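Local structure of acetyl xylan esterase (Metagenome, 6XYC) at residues Ser121-His125 / Trp168-Met174; Asp163-Phe169 / Pro220-His226; Pro211-Val215 / Asn240-Val244. The protein probably hydrolyses acetyl and feruloyl esters on xylan, as a serine esterase of the alpha/beta hydrolase fold from the gut microbiota. One frame throughout, in Å; residues are numbered along the deposited sequence.

Contact 1. Residues Ser121-His125 / Trp168-Met174; sequences SSGGH and WFGPVDM. With AES (4-(2-aminoethyl)benzenesulfonyl fluoride), chain B.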
# COMPACT_ATOMS: atom_id res chain seq x y z
N SER A 121 6.34 4.41 -2.50
CA SER A 121 7.48 3.90 -1.76
C SER A 121 6.97 2.92 -0.70
O SER A 121 6.34 1.91 -1.04
CB SER A 121 8.30 5.04 -1.16
OG SER A 121 9.62 4.59 -0.90
N SER A 122 7.25 3.19 0.58
CA SER A 122 6.92 2.20 1.60
C SER A 122 5.42 1.95 1.62
O SER A 122 5.00 0.86 2.00
CB SER A 122 7.43 2.64 2.98
OG SER A 122 6.97 3.91 3.37
N GLY A 123 4.61 2.92 1.20
CA GLY A 123 3.19 2.68 1.06
C GLY A 123 2.86 1.78 -0.12
O GLY A 123 1.87 1.03 -0.09
N GLY A 124 3.66 1.84 -1.18
CA GLY A 124 3.53 0.88 -2.26
C GLY A 124 3.95 -0.51 -1.84
O GLY A 124 3.37 -1.50 -2.29
N HIS A 125 4.96 -0.60 -0.98
CA HIS A 125 5.35 -1.88 -0.39
C HIS A 125 4.20 -2.49 0.41
O HIS A 125 3.89 -3.68 0.25
CB HIS A 125 6.58 -1.66 0.50
CG HIS A 125 6.81 -2.74 1.51
ND1 HIS A 125 6.26 -2.72 2.77
CD2 HIS A 125 7.57 -3.86 1.44
CE1 HIS A 125 6.66 -3.79 3.44
NE2 HIS A 125 7.45 -4.50 2.65
N TRP A 168 3.32 2.40 -6.50
CA TRP A 168 4.17 3.50 -6.95
C TRP A 168 5.56 3.31 -6.34
O TRP A 168 5.74 3.54 -5.14
CB TRP A 168 3.60 4.86 -6.55
CG TRP A 168 2.28 5.27 -7.13
CD1 TRP A 168 1.05 4.98 -6.63
CD2 TRP A 168 2.06 6.10 -8.29
NE1 TRP A 168 0.07 5.56 -7.41
CE2 TRP A 168 0.67 6.25 -8.43
CE3 TRP A 168 2.91 6.72 -9.21
CZ2 TRP A 168 0.10 6.98 -9.47
CZ3 TRP A 168 2.34 7.45 -10.25
CH2 TRP A 168 0.95 7.58 -10.36
N PHE A 169 6.52 2.93 -7.17
CA PHE A 169 7.94 2.80 -6.81
C PHE A 169 8.17 2.28 -5.38
O PHE A 169 8.91 2.87 -4.59
CB PHE A 169 8.72 4.12 -7.04
CG PHE A 169 8.01 5.39 -6.56
CD1 PHE A 169 7.27 6.17 -7.44
CD2 PHE A 169 8.14 5.82 -5.24
CE1 PHE A 169 6.64 7.33 -7.01
CE2 PHE A 169 7.50 6.98 -4.81
CZ PHE A 169 6.75 7.74 -5.69
N GLY A 170 7.58 1.12 -5.07
CA GLY A 170 7.72 0.52 -3.76
C GLY A 170 8.94 -0.38 -3.66
O GLY A 170 9.30 -1.09 -4.61
N PRO A 171 9.61 -0.36 -2.51
CA PRO A 171 10.67 -1.33 -2.22
C PRO A 171 10.04 -2.68 -1.86
O PRO A 171 9.39 -2.81 -0.82
CB PRO A 171 11.41 -0.71 -1.04
CG PRO A 171 10.37 0.05 -0.31
CD PRO A 171 9.40 0.56 -1.36
N VAL A 172 10.24 -3.67 -2.72
CA VAL A 172 9.47 -4.91 -2.60
C VAL A 172 10.36 -6.15 -2.58
O VAL A 172 9.87 -7.27 -2.41
CB VAL A 172 8.45 -5.02 -3.75
CG1 VAL A 172 7.43 -3.90 -3.70
CG2 VAL A 172 9.17 -5.03 -5.11
N ASP A 173 11.67 -5.95 -2.76
CA ASP A 173 12.62 -7.04 -2.95
C ASP A 173 13.89 -6.65 -2.18
O ASP A 173 14.92 -6.28 -2.74
CB ASP A 173 12.90 -7.28 -4.44
CG ASP A 173 13.83 -8.44 -4.70
OD1 ASP A 173 13.99 -9.31 -3.82
OD2 ASP A 173 14.41 -8.50 -5.80
N MET A 174 13.82 -6.73 -0.85
CA MET A 174 14.90 -6.21 -0.02
C MET A 174 16.14 -7.10 -0.05
O MET A 174 17.20 -6.66 0.41
CB MET A 174 14.42 -6.02 1.41
CG MET A 174 14.01 -4.60 1.73
SD MET A 174 12.71 -3.94 0.65
CE MET A 174 11.27 -4.77 1.30
C3 AES B . 13.89 4.49 1.26
C2 AES B . 12.73 5.07 0.84
C1 AES B . 11.58 4.35 0.87
S AES B . 10.13 5.16 0.36
O1S AES B . 9.14 5.19 1.47
O2S AES B . 10.41 6.59 0.23
C6 AES B . 11.54 3.07 1.31
C5 AES B . 12.72 2.48 1.74
C4 AES B . 13.89 3.20 1.71
C7 AES B . 15.23 2.55 2.18
C8 AES B . 15.50 1.25 1.37
N8 AES B . 16.87 0.91 1.58

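Contact 2. Residues Asp163-Phe169 / Pro220-His226; sequences DAVVDWF and PDILIIH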
# COMPACT_ATOMS: atom_id res chain seq x y z
N ASP A 163 -8.87 -5.83 -3.88
CA ASP A 163 -9.30 -6.29 -5.19
C ASP A 163 -8.35 -5.89 -6.32
O ASP A 163 -8.42 -6.48 -7.40
CB ASP A 163 -10.69 -5.76 -5.52
CG ASP A 163 -11.75 -6.30 -4.59
OD1 ASP A 163 -12.39 -5.50 -3.88
OD2 ASP A 163 -11.95 -7.53 -4.57
N ALA A 164 -7.48 -4.91 -6.09
CA ALA A 164 -6.54 -4.43 -7.09
C ALA A 164 -5.50 -3.58 -6.39
O ALA A 164 -5.77 -3.01 -5.32
CB ALA A 164 -7.24 -3.63 -8.19
N VAL A 165 -4.31 -3.50 -6.97
CA VAL A 165 -3.18 -2.82 -6.35
C VAL A 165 -2.53 -1.91 -7.37
O VAL A 165 -2.34 -2.29 -8.53
CB VAL A 165 -2.15 -3.83 -5.80
CG1 VAL A 165 -0.94 -3.08 -5.22
CG2 VAL A 165 -2.77 -4.75 -4.77
N VAL A 166 -2.18 -0.70 -6.95
CA VAL A 166 -1.29 0.18 -7.71
C VAL A 166 -0.08 0.48 -6.84
O VAL A 166 -0.22 1.06 -5.75
CB VAL A 166 -1.99 1.47 -8.15
CG1 VAL A 166 -0.98 2.40 -8.82
CG2 VAL A 166 -3.12 1.15 -9.11
N ASP A 167 1.10 0.09 -7.32
CA ASP A 167 2.35 0.17 -6.57
C ASP A 167 3.20 1.27 -7.20
O ASP A 167 3.72 1.10 -8.31
CB ASP A 167 3.05 -1.19 -6.59
CG ASP A 167 4.52 -1.10 -6.27
OD1 ASP A 167 4.96 -0.14 -5.61
OD2 ASP A 167 5.25 -2.03 -6.68
N TRP A 168 3.32 2.40 -6.50
CA TRP A 168 4.17 3.50 -6.95
C TRP A 168 5.56 3.31 -6.34
O TRP A 168 5.74 3.54 -5.14
CB TRP A 168 3.60 4.86 -6.55
CG TRP A 168 2.28 5.27 -7.13
CD1 TRP A 168 1.05 4.98 -6.63
CD2 TRP A 168 2.06 6.10 -8.29
NE1 TRP A 168 0.07 5.56 -7.41
CE2 TRP A 168 0.67 6.25 -8.43
CE3 TRP A 168 2.91 6.72 -9.21
CZ2 TRP A 168 0.10 6.98 -9.47
CZ3 TRP A 168 2.34 7.45 -10.25
CH2 TRP A 168 0.95 7.58 -10.36
N PHE A 169 6.52 2.93 -7.17
CA PHE A 169 7.94 2.80 -6.81
C PHE A 169 8.17 2.28 -5.38
O PHE A 169 8.91 2.87 -4.59
CB PHE A 169 8.72 4.12 -7.04
CG PHE A 169 8.01 5.39 -6.56
CD1 PHE A 169 7.27 6.17 -7.44
CD2 PHE A 169 8.14 5.82 -5.24
CE1 PHE A 169 6.64 7.33 -7.01
CE2 PHE A 169 7.50 6.98 -4.81
CZ PHE A 169 6.75 7.74 -5.69
N PRO A 220 -4.73 -10.54 -6.90
CA PRO A 220 -5.38 -9.48 -7.67
C PRO A 220 -4.40 -8.83 -8.64
O PRO A 220 -3.18 -8.84 -8.43
CB PRO A 220 -5.86 -8.49 -6.60
CG PRO A 220 -5.07 -8.82 -5.36
CD PRO A 220 -4.78 -10.30 -5.44
N ASP A 221 -4.94 -8.25 -9.71
CA ASP A 221 -4.11 -7.56 -10.69
C ASP A 221 -3.35 -6.41 -10.04
O ASP A 221 -3.84 -5.77 -9.10
CB ASP A 221 -4.96 -7.02 -11.84
CG ASP A 221 -5.57 -8.12 -12.68
OD1 ASP A 221 -5.46 -9.30 -12.31
OD2 ASP A 221 -6.16 -7.78 -13.73
N ILE A 222 -2.16 -6.12 -10.56
CA ILE A 222 -1.36 -5.03 -10.03
C ILE A 222 -0.89 -4.12 -11.17
O ILE A 222 -0.58 -4.60 -12.27
CB ILE A 222 -0.14 -5.55 -9.23
CG1 ILE A 222 0.57 -4.39 -8.54
CG2 ILE A 222 0.83 -6.30 -10.14
CD1 ILE A 222 1.63 -4.83 -7.53
N LEU A 223 -0.87 -2.82 -10.90
CA LEU A 223 -0.21 -1.84 -11.75
C LEU A 223 1.00 -1.31 -11.00
O LEU A 223 0.89 -0.87 -9.85
CB LEU A 223 -1.16 -0.70 -12.11
CG LEU A 223 -0.56 0.47 -12.90
CD1 LEU A 223 -0.21 0.08 -14.32
CD2 LEU A 223 -1.54 1.64 -12.90
N ILE A 224 2.16 -1.36 -11.65
CA ILE A 224 3.43 -0.94 -11.07
C ILE A 224 3.93 0.26 -11.86
O ILE A 224 4.01 0.21 -13.09
CB ILE A 224 4.46 -2.07 -11.08
CG1 ILE A 224 3.90 -3.35 -10.46
CG2 ILE A 224 5.74 -1.64 -10.37
CD1 ILE A 224 4.64 -4.59 -10.87
N ILE A 225 4.29 1.34 -11.15
CA ILE A 225 4.77 2.57 -11.77
C ILE A 225 6.07 2.95 -11.08
O ILE A 225 6.12 3.07 -9.85
CB ILE A 225 3.74 3.70 -11.65
CG1 ILE A 225 2.37 3.24 -12.16
CG2 ILE A 225 4.20 4.91 -12.43
CD1 ILE A 225 1.25 4.21 -11.92
N HIS A 226 7.13 3.16 -11.87
CA HIS A 226 8.44 3.44 -11.31
C HIS A 226 9.25 4.30 -12.27
O HIS A 226 9.30 4.02 -13.47
CB HIS A 226 9.19 2.13 -11.02
CG HIS A 226 10.18 2.24 -9.90
ND1 HIS A 226 10.20 1.37 -8.84
CD2 HIS A 226 11.20 3.11 -9.70
CE1 HIS A 226 11.18 1.70 -8.01
NE2 HIS A 226 11.80 2.75 -8.51
O HOH W 1 -7.80 -7.74 -9.78

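Contact 3. Residues Pro211-Val215 / Asn240-Val244; sequences PINFV and NLKNV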
# COMPACT_ATOMS: atom_id res chain seq x y z
N PRO A 211 7.35 -8.59 -0.35
CA PRO A 211 6.16 -9.24 -0.94
C PRO A 211 6.44 -9.94 -2.26
O PRO A 211 5.63 -10.77 -2.69
CB PRO A 211 5.16 -8.09 -1.11
CG PRO A 211 6.02 -6.85 -1.22
CD PRO A 211 7.25 -7.12 -0.38
N ILE A 212 7.56 -9.64 -2.92
CA ILE A 212 7.92 -10.31 -4.16
C ILE A 212 7.97 -11.82 -3.96
O ILE A 212 7.78 -12.59 -4.91
CB ILE A 212 9.27 -9.75 -4.68
CG1 ILE A 212 9.49 -10.15 -6.13
CG2 ILE A 212 10.42 -10.23 -3.79
CD1 ILE A 212 10.65 -9.40 -6.78
N ASN A 213 8.20 -12.26 -2.72
CA ASN A 213 8.38 -13.68 -2.47
C ASN A 213 7.08 -14.48 -2.44
O ASN A 213 7.13 -15.71 -2.45
CB ASN A 213 9.09 -13.90 -1.13
CG ASN A 213 10.54 -13.48 -1.16
OD1 ASN A 213 10.98 -12.70 -0.32
ND2 ASN A 213 11.29 -14.01 -2.12
N PHE A 214 5.92 -13.82 -2.41
CA PHE A 214 4.66 -14.50 -2.16
C PHE A 214 3.65 -14.31 -3.28
O PHE A 214 2.46 -14.62 -3.10
CB PHE A 214 4.13 -14.02 -0.82
CG PHE A 214 5.18 -14.04 0.27
CD1 PHE A 214 5.56 -15.25 0.84
CD2 PHE A 214 5.80 -12.88 0.69
CE1 PHE A 214 6.52 -15.28 1.83
CE2 PHE A 214 6.77 -12.91 1.68
CZ PHE A 214 7.13 -14.12 2.25
N VAL A 215 4.10 -13.88 -4.45
CA VAL A 215 3.21 -13.68 -5.59
C VAL A 215 2.69 -15.03 -6.07
O VAL A 215 3.45 -16.00 -6.21
CB VAL A 215 3.96 -12.95 -6.71
CG1 VAL A 215 3.03 -12.67 -7.88
CG2 VAL A 215 4.56 -11.66 -6.18
N ASN A 240 11.89 -6.31 -11.19
CA ASN A 240 11.88 -7.63 -10.57
C ASN A 240 10.46 -8.07 -10.21
O ASN A 240 10.09 -9.23 -10.43
CB ASN A 240 12.77 -7.63 -9.33
CG ASN A 240 14.24 -7.46 -9.67
OD1 ASN A 240 14.64 -7.53 -10.84
ND2 ASN A 240 15.06 -7.23 -8.65
N LEU A 241 9.65 -7.16 -9.67
CA LEU A 241 8.29 -7.52 -9.31
C LEU A 241 7.49 -7.93 -10.53
O LEU A 241 6.75 -8.92 -10.49
CB LEU A 241 7.60 -6.35 -8.59
CG LEU A 241 6.25 -6.66 -7.95
CD1 LEU A 241 6.36 -7.81 -6.95
CD2 LEU A 241 5.68 -5.42 -7.27
N LYS A 242 7.61 -7.18 -11.63
CA LYS A 242 6.92 -7.54 -12.86
C LYS A 242 7.36 -8.91 -13.36
O LYS A 242 6.52 -9.72 -13.77
CB LYS A 242 7.18 -6.46 -13.93
CG LYS A 242 6.84 -6.86 -15.34
CD LYS A 242 5.35 -6.92 -15.57
CE LYS A 242 5.05 -7.05 -17.05
NZ LYS A 242 3.75 -7.74 -17.31
N ASN A 243 8.66 -9.18 -13.33
CA ASN A 243 9.15 -10.49 -13.76
C ASN A 243 8.54 -11.61 -12.93
O ASN A 243 8.19 -12.67 -13.47
CB ASN A 243 10.68 -10.53 -13.67
CG ASN A 243 11.26 -11.89 -14.02
OD1 ASN A 243 11.32 -12.79 -13.19
ND2 ASN A 243 11.70 -12.03 -15.27
N VAL A 244 8.40 -11.40 -11.62
CA VAL A 244 7.83 -12.42 -10.75
C VAL A 244 6.35 -12.62 -11.04
O VAL A 244 5.86 -13.76 -11.09
CB VAL A 244 8.09 -12.06 -9.27
CG1 VAL A 244 7.24 -12.92 -8.36
CG2 VAL A 244 9.58 -12.18 -8.95

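Contact 1. Residues Ser121-His125 / Trp168-Met174
Ser121 and Gly170 bring their CA atoms within 3.9 Å of each other where the turn into helix 122-131 meets the loop leaving strand 164-168, and Ser121 N donates to Trp168 O (2.8 Å), nearly in line with the carbonyl. Ser121 has the strained backbone (phi 49°, psi -122°) of a nucleophile elbow, and its CA-H also leans on Phe169 O. Having no side chain, Gly170 can lay its CA 3.4 Å from Ser121 O, against the first turn of the helix. With chi1 at -158°, Ser121 OG swings away from the loop into the pocket, where it is covalently bound to AES S. Pro171 flanks the inhibitor with its rigid ring, CG lying 3.6 Å from AES C6, while its CD rests against Ser121 O. One helical turn on, the imidazole edge of His125 meets Pro171 O through CD2 (3.1 Å), and the bent chain of Met174 brings CE obliquely to the same ring. His125 NE2 is bonded to Ile209 O. Sulfonyl oxygen O1S accepts from Ser122 N (2.9 Å), and Ala49 N also binds the inhibitor; this is consistent with an oxyanion hole that would polarise an ester carbonyl facing the serine.

Contact 2. Residues Asp163-Phe169 / Pro220-His226
Ile225 holds CG1 anti to its carbonyl carbon (chi1 -52°) with an extended chi2, which lays CD1 over one face of the Trp168 indole, 3.7 Å from the centroid of the six-membered ring. Phe169 is turned differently: its left-handed backbone ends the strand and sets CB squarely above the His226 imidazole, 3.5 Å from the ring centroid. Both are CH-pi contacts, one over the six-membered ring of an indole, the other over the centre of an imidazole. Strands 164-168 and 222-226 run parallel, 9° apart, joined by five backbone hydrogen bonds running from Val165 to Phe169; Asp167 N to Leu223 O, at 2.7 Å, is nearly straight. Beta-branched residues suit these extended backbones. On the Trp168 face, Val166 CG2 lies alongside Leu223 CB (4.0 Å), and helix 269-284 packs over them. On the opposite face of the sheet, Val165 CG1 meets Ile222 CD1 (3.9 Å) and Asp167 OD2 lies against Ile224 CG2, beneath helix 236-248, while Asp167 OD1 accepts a weak hydrogen bond from Gly170 N. Near the strand starts a water donates to Asp163 O and accepts from Asp221 N. Buried His226 is held at both nitrogens, ND1 bonded to Ser238 OG and NE2 to Val233 O. These bonds fix the rotation of its ring, giving Phe169 CB a flat, steady surface at the catalytic end of the sheet.

Contact 3. Residues Pro211-Val215 / Asn240-Val244
Ile212 reaches across to helix 236-248 and meets a different part of it at each step outward. Its CB lies near Leu241 CD1 (4.2 Å). At CG1 the packing is tight: Val244 CG2 is 3.5 Å away, closer than carbons usually come, and Leu241 CD1 approaches the same atom at 4.0 Å. The terminal CD1 slips over the helix backbone, touching Asn240 C at 3.7 Å and also Asn240 CB and Val244 CG2. In Ile212, chi1 of -165° places CG1 anti to the backbone N and chi2 of 168° keeps the chain extended, giving it the reach to lie over the helix surface between Asn240, Leu241 and Val244. The side chains of Ile212 and Val244 are roughly perpendicular, and the compact fork of the valine serves both partners: CG2 faces Ile212, while CG1 meets Val215 CB (3.7 Å) and Ile212 O (3.5 Å). Val215 points its CB toward the helix, so a short branched side chain is enough to meet Val244 CG1. Leu241 is long enough to work in two directions, its CD1 facing Ile212 and its side chain also touching Ile222 and Ile224 of the central sheet. No hydrogen bond crosses between 211-215 and 240-244, but Asn240 ND2 is bonded to Asp173 OD2. Pro211 leans on helix 122-131, which lies with helix 236-248 on the Asp167 face of the sheet. Helix 236-248 follows strand 222-227 and leads to the parallel strand 252-257, a beta-alpha-beta crossover of the alpha/beta hydrolase fold.

Contacts 1 and 2 share Trp168 and Phe169: the strand paired in 163-169 / 220-226 runs directly into the loop that holds the nucleophile turn, and Asp167 OD1 lies 3.8 Å from Gly124 CA. Contact 3 sits farther out, its centre about 15 Å from that of the chain, against 8 and 9 Å for contacts 1 and 2. Val172 O packs on Ile212 CG2 and Pro211 CD, both at 3.3 Å, resting the loop of contact 1 on the 3-10 turn; Leu241 CD2 meets Asp167 OD2 (3.5 Å). The side chain of Phe169 is about 6 Å from the bound AES, that of Asn240 about 13 Å. Phe169 also meets His262, the probable triad histidine.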